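Local coordinates for protein hemin degrading factor (Pseudomonas aeruginosa, PDB 4MF9) that binds heme in the bacterial cytoplasm, probably handing it to the heme oxygenase HemO, and may also degrade heme itself, at residues 117-121 with 122-126. Sequence-based numbering, arbitrary orientation.
With HEM (protoporphyrin IX containing Fe), chain C.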
ATOM      1  N   LEU A 117       8.803  -1.756  -3.798  1.00  7.83           N
ATOM      2  CA  LEU A 117       7.438  -2.225  -3.964  1.00  9.27           C
ATOM      3  C   LEU A 117       7.402  -3.739  -4.081  1.00 10.22           C
ATOM      4  O   LEU A 117       8.302  -4.349  -4.667  1.00 13.53           O
ATOM      5  CB  LEU A 117       6.825  -1.615  -5.245  1.00  9.58           C
ATOM      6  CG  LEU A 117       6.554  -0.111  -5.306  1.00 10.86           C
ATOM      7  CD1 LEU A 117       6.281   0.356  -6.748  1.00 11.23           C
ATOM      8  CD2 LEU A 117       5.363   0.235  -4.447  1.00  8.67           C
ATOM      9  N   ARG A 118       6.354  -4.346  -3.543  1.00  9.56           N
ATOM     10  CA  ARG A 118       6.087  -5.755  -3.808  1.00 11.19           C
ATOM     11  C   ARG A 118       4.731  -5.805  -4.478  1.00 11.49           C
ATOM     12  O   ARG A 118       3.722  -5.391  -3.887  1.00  9.24           O
ATOM     13  CB  ARG A 118       6.053  -6.575  -2.517  1.00 11.33           C
ATOM     14  CG  ARG A 118       7.254  -6.370  -1.605  1.00 15.66           C
ATOM     15  CD  ARG A 118       8.577  -6.733  -2.278  1.00 19.62           C
ATOM     16  NE  ARG A 118       9.721  -6.449  -1.406  1.00 23.23           N
ATOM     17  CZ  ARG A 118      10.555  -5.420  -1.562  1.00 23.61           C
ATOM     18  NH1 ARG A 118      10.396  -4.568  -2.577  1.00 18.82           N
ATOM     19  NH2 ARG A 118      11.561  -5.242  -0.708  1.00 22.24           N
ATOM     20  N   LEU A 119       4.707  -6.311  -5.707  1.00 13.33           N
ATOM     21  CA  LEU A 119       3.507  -6.252  -6.539  1.00 13.81           C
ATOM     22  C   LEU A 119       2.924  -7.640  -6.742  1.00 13.84           C
ATOM     23  O   LEU A 119       3.614  -8.553  -7.207  1.00 18.00           O
ATOM     24  CB  LEU A 119       3.836  -5.608  -7.898  1.00 12.07           C
ATOM     25  CG  LEU A 119       4.687  -4.332  -7.818  1.00 14.48           C
ATOM     26  CD1 LEU A 119       5.143  -3.855  -9.205  1.00 13.60           C
ATOM     27  CD2 LEU A 119       3.940  -3.219  -7.085  1.00  9.67           C
ATOM     28  N   PHE A 120       1.658  -7.803  -6.372  1.00 13.64           N
ATOM     29  CA  PHE A 120       0.964  -9.082  -6.537  1.00 16.88           C
ATOM     30  C   PHE A 120      -0.034  -8.953  -7.679  1.00 15.94           C
ATOM     31  O   PHE A 120      -1.201  -8.595  -7.481  1.00 13.57           O
ATOM     32  CB  PHE A 120       0.297  -9.484  -5.224  1.00 14.29           C
ATOM     33  CG  PHE A 120       1.236  -9.455  -4.069  1.00 16.22           C
ATOM     34  CD1 PHE A 120       2.127 -10.496  -3.860  1.00 19.09           C
ATOM     35  CD2 PHE A 120       1.261  -8.366  -3.213  1.00 16.79           C
ATOM     36  CE1 PHE A 120       3.010 -10.459  -2.809  1.00 23.13           C
ATOM     37  CE2 PHE A 120       2.142  -8.321  -2.166  1.00 13.69           C
ATOM     38  CZ  PHE A 120       3.014  -9.363  -1.957  1.00 19.95           C
ATOM     39  N   LEU A 121       0.467  -9.256  -8.872  1.00 14.93           N
ATOM     40  CA  LEU A 121      -0.133  -8.841 -10.140  1.00 14.56           C
ATOM     41  C   LEU A 121      -1.400  -9.585 -10.524  1.00 16.13           C
ATOM     42  O   LEU A 121      -2.121  -9.171 -11.438  1.00 14.54           O
ATOM     43  CB  LEU A 121       0.894  -9.002 -11.259  1.00 13.17           C
ATOM     44  CG  LEU A 121       2.182  -8.216 -11.052  1.00 15.38           C
ATOM     45  CD1 LEU A 121       3.134  -8.463 -12.208  1.00 16.88           C
ATOM     46  CD2 LEU A 121       1.879  -6.722 -10.908  1.00 14.11           C
ATOM     47  N   GLY A 122      -1.678 -10.666  -9.833  1.00 15.12           N
ATOM     48  CA  GLY A 122      -2.786 -11.504 -10.147  1.00 16.95           C
ATOM     49  C   GLY A 122      -4.126 -10.875 -10.078  1.00 17.26           C
ATOM     50  O   GLY A 122      -4.971 -11.202 -10.827  1.00 14.00           O
ATOM     51  N   GLY A 123      -4.326  -9.999  -9.115  1.00 14.72           N
ATOM     52  CA  GLY A 123      -5.583  -9.276  -8.991  1.00 17.21           C
ATOM     53  C   GLY A 123      -5.610  -7.947  -9.745  1.00 17.12           C
ATOM     54  O   GLY A 123      -6.619  -7.234  -9.749  1.00 17.49           O
ATOM     55  N   TRP A 124      -4.502  -7.595 -10.385  1.00 15.00           N
ATOM     56  CA  TRP A 124      -4.459  -6.345 -11.141  1.00 12.43           C
ATOM     57  C   TRP A 124      -5.323  -6.489 -12.391  1.00 17.65           C
ATOM     58  O   TRP A 124      -5.119  -7.404 -13.181  1.00 16.83           O
ATOM     59  CB  TRP A 124      -3.028  -6.014 -11.548  1.00 12.55           C
ATOM     60  CG  TRP A 124      -2.140  -5.613 -10.410  1.00 13.65           C
ATOM     61  CD1 TRP A 124      -2.208  -6.051  -9.113  1.00 12.58           C
ATOM     62  CD2 TRP A 124      -1.053  -4.676 -10.462  1.00 11.80           C
ATOM     63  NE1 TRP A 124      -1.217  -5.452  -8.361  1.00 10.65           N
ATOM     64  CE2 TRP A 124      -0.500  -4.602  -9.165  1.00 10.32           C
ATOM     65  CE3 TRP A 124      -0.486  -3.906 -11.486  1.00  9.96           C
ATOM     66  CZ2 TRP A 124       0.587  -3.788  -8.864  1.00  8.22           C
ATOM     67  CZ3 TRP A 124       0.595  -3.090 -11.181  1.00 10.66           C
ATOM     68  CH2 TRP A 124       1.122  -3.041  -9.878  1.00  9.35           C
ATOM     69  N   ASN A 125      -6.291  -5.599 -12.572  1.00 12.11           N
ATOM     70  CA  ASN A 125      -7.274  -5.803 -13.629  1.00 14.00           C
ATOM     71  C   ASN A 125      -7.203  -4.810 -14.786  1.00 18.73           C
ATOM     72  O   ASN A 125      -7.119  -5.200 -15.956  1.00 17.57           O
ATOM     73  CB  ASN A 125      -8.683  -5.796 -13.050  1.00 17.21           C
ATOM     74  CG  ASN A 125      -9.732  -6.088 -14.100  1.00 23.67           C
ATOM     75  OD1 ASN A 125      -9.631  -7.074 -14.827  1.00 28.58           O
ATOM     76  ND2 ASN A 125     -10.728  -5.226 -14.203  1.00 20.81           N
ATOM     77  N   ALA A 126      -7.264  -3.528 -14.458  1.00 15.29           N
ATOM     78  CA  ALA A 126      -7.275  -2.503 -15.487  1.00 14.55           C
ATOM     79  C   ALA A 126      -6.284  -1.407 -15.132  1.00 14.20           C
ATOM     80  O   ALA A 126      -6.013  -1.153 -13.945  1.00 10.33           O
ATOM     81  CB  ALA A 126      -8.664  -1.937 -15.649  1.00 17.98           C
TER
HETATM   82  CHA HEM C 400       9.725  -7.728   5.147  1.00 28.73           C
HETATM   83  CHB HEM C 400      13.617  -6.861   2.592  1.00 33.91           C
HETATM   84  CHC HEM C 400      11.667  -9.261  -1.091  1.00 26.79           C
HETATM   85  CHD HEM C 400       7.436  -9.032   1.137  1.00 28.76           C
HETATM   86  C1A HEM C 400      10.991  -7.360   4.790  1.00 31.87           C
HETATM   87  C2A HEM C 400      11.971  -6.807   5.661  1.00 27.98           C
HETATM   88  C3A HEM C 400      13.050  -6.592   4.947  1.00 29.10           C
HETATM   89  C4A HEM C 400      12.737  -6.956   3.638  1.00 31.92           C
HETATM   90  CMA HEM C 400      14.331  -5.997   5.461  1.00 32.10           C
HETATM   91  CAA HEM C 400      11.870  -6.542   7.122  1.00 27.87           C
HETATM   92  CBA HEM C 400      13.021  -7.074   8.014  1.00 24.17           C
HETATM   93  CGA HEM C 400      12.877  -8.550   8.087  1.00 30.83           C
HETATM   94  O1A HEM C 400      13.843  -9.294   7.948  1.00 29.43           O
HETATM   95  O2A HEM C 400      11.772  -8.983   8.280  1.00 33.39           O
HETATM   96  C1B HEM C 400      13.365  -7.486   1.378  1.00 36.28           C
HETATM   97  C2B HEM C 400      14.370  -7.499   0.400  1.00 34.96           C
HETATM   98  C3B HEM C 400      13.880  -8.170  -0.652  1.00 36.84           C
HETATM   99  C4B HEM C 400      12.504  -8.566  -0.276  1.00 31.96           C
HETATM  100  CMB HEM C 400      15.743  -6.911   0.538  1.00 33.21           C
HETATM  101  CAB HEM C 400      14.677  -8.411  -1.892  1.00 33.97           C
HETATM  102  CBB HEM C 400      14.194  -8.546  -3.088  1.00 34.67           C
HETATM  103  C1C HEM C 400      10.359  -9.434  -0.830  1.00 26.74           C
HETATM  104  C2C HEM C 400       9.473 -10.113  -1.640  1.00 29.46           C
HETATM  105  C3C HEM C 400       8.260 -10.062  -1.022  1.00 31.94           C
HETATM  106  C4C HEM C 400       8.397  -9.331   0.191  1.00 29.13           C
HETATM  107  CMC HEM C 400       9.797 -10.793  -2.935  1.00 30.96           C
HETATM  108  CAC HEM C 400       7.042 -10.643  -1.534  1.00 32.03           C
HETATM  109  CBC HEM C 400       5.939 -10.318  -0.926  1.00 32.67           C
HETATM  110  C1D HEM C 400       7.711  -8.669   2.462  1.00 32.53           C
HETATM  111  C2D HEM C 400       6.694  -8.600   3.555  1.00 30.74           C
HETATM  112  C3D HEM C 400       7.359  -8.253   4.653  1.00 28.52           C
HETATM  113  C4D HEM C 400       8.758  -8.100   4.240  1.00 30.18           C
HETATM  114  CMD HEM C 400       5.204  -8.866   3.513  1.00 26.64           C
HETATM  115  CAD HEM C 400       6.766  -8.046   6.023  1.00 28.99           C
HETATM  116  CBD HEM C 400       7.090  -9.263   6.889  1.00 26.92           C
HETATM  117  CGD HEM C 400       6.344  -9.482   8.170  1.00 29.60           C
HETATM  118  O1D HEM C 400       7.036  -9.683   9.146  1.00 24.87           O
HETATM  119  O2D HEM C 400       5.127  -9.509   8.266  1.00 25.82           O
HETATM  120  NA  HEM C 400      11.479  -7.436   3.540  1.00 29.91           N
HETATM  121  NB  HEM C 400      12.266  -8.132   0.961  1.00 33.17           N
HETATM  122  NC  HEM C 400       9.692  -8.997   0.238  1.00 30.13           N
HETATM  123  ND  HEM C 400       8.906  -8.353   2.936  1.00 30.08           N
HETATM  124 FE   HEM C 400      10.489  -8.301   2.003  1.00 33.94          FE
HETATM  125  O   HOH W   1      -3.453  -9.732  -6.434  1.00 16.66           O
HETATM  126  O   HOH W   2      -3.075  -9.382 -14.033  1.00 20.65           O
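Leu121 lays its CD2 methyl over the centre of the six-membered ring of the Trp124 indole, 3.5 Å from the centroid and 7° off its normal, a CH-pi contact. Trp124 N donates to Leu121 O (3.0 Å), closing the tight turn through Gly122 and Gly123 that folds the indole back onto Leu121 and links strands 117-120 and 124-133 of different sheets; one water joins Phe120 O to Gly123 N. Leu119 reaches the same indole at its edge, CD2 lying 3.8 Å from Trp124 CZ2, while Trp124 NE1 donates a hydrogen bond to His270 O.

Toward the heme, Arg118 can be followed outward. Its CB is 4.1 Å from the vinyl carbon CBC of HEM; CG, beside the backbone N at chi1 -51°, passes C4C, and after a bend at chi2 CD lies 3.5 Å from HEM C1C. The guanidinium presents its NE/NH2 edge to the porphyrin face instead of stacking flat: Arg118 NE is 3.0 Å from HEM NC, Arg118 NH2 3.4 Å from HEM NB. Arg118 NH1 turns back to Leu117 O at 3.0 Å and forms a salt bridge with Asp116 OD1. Phe120 CZ touches vinyl CBC. Positive charge thus lies over one porphyrin face, close to its pyrrole nitrogens, where it could polarise the macrocycle.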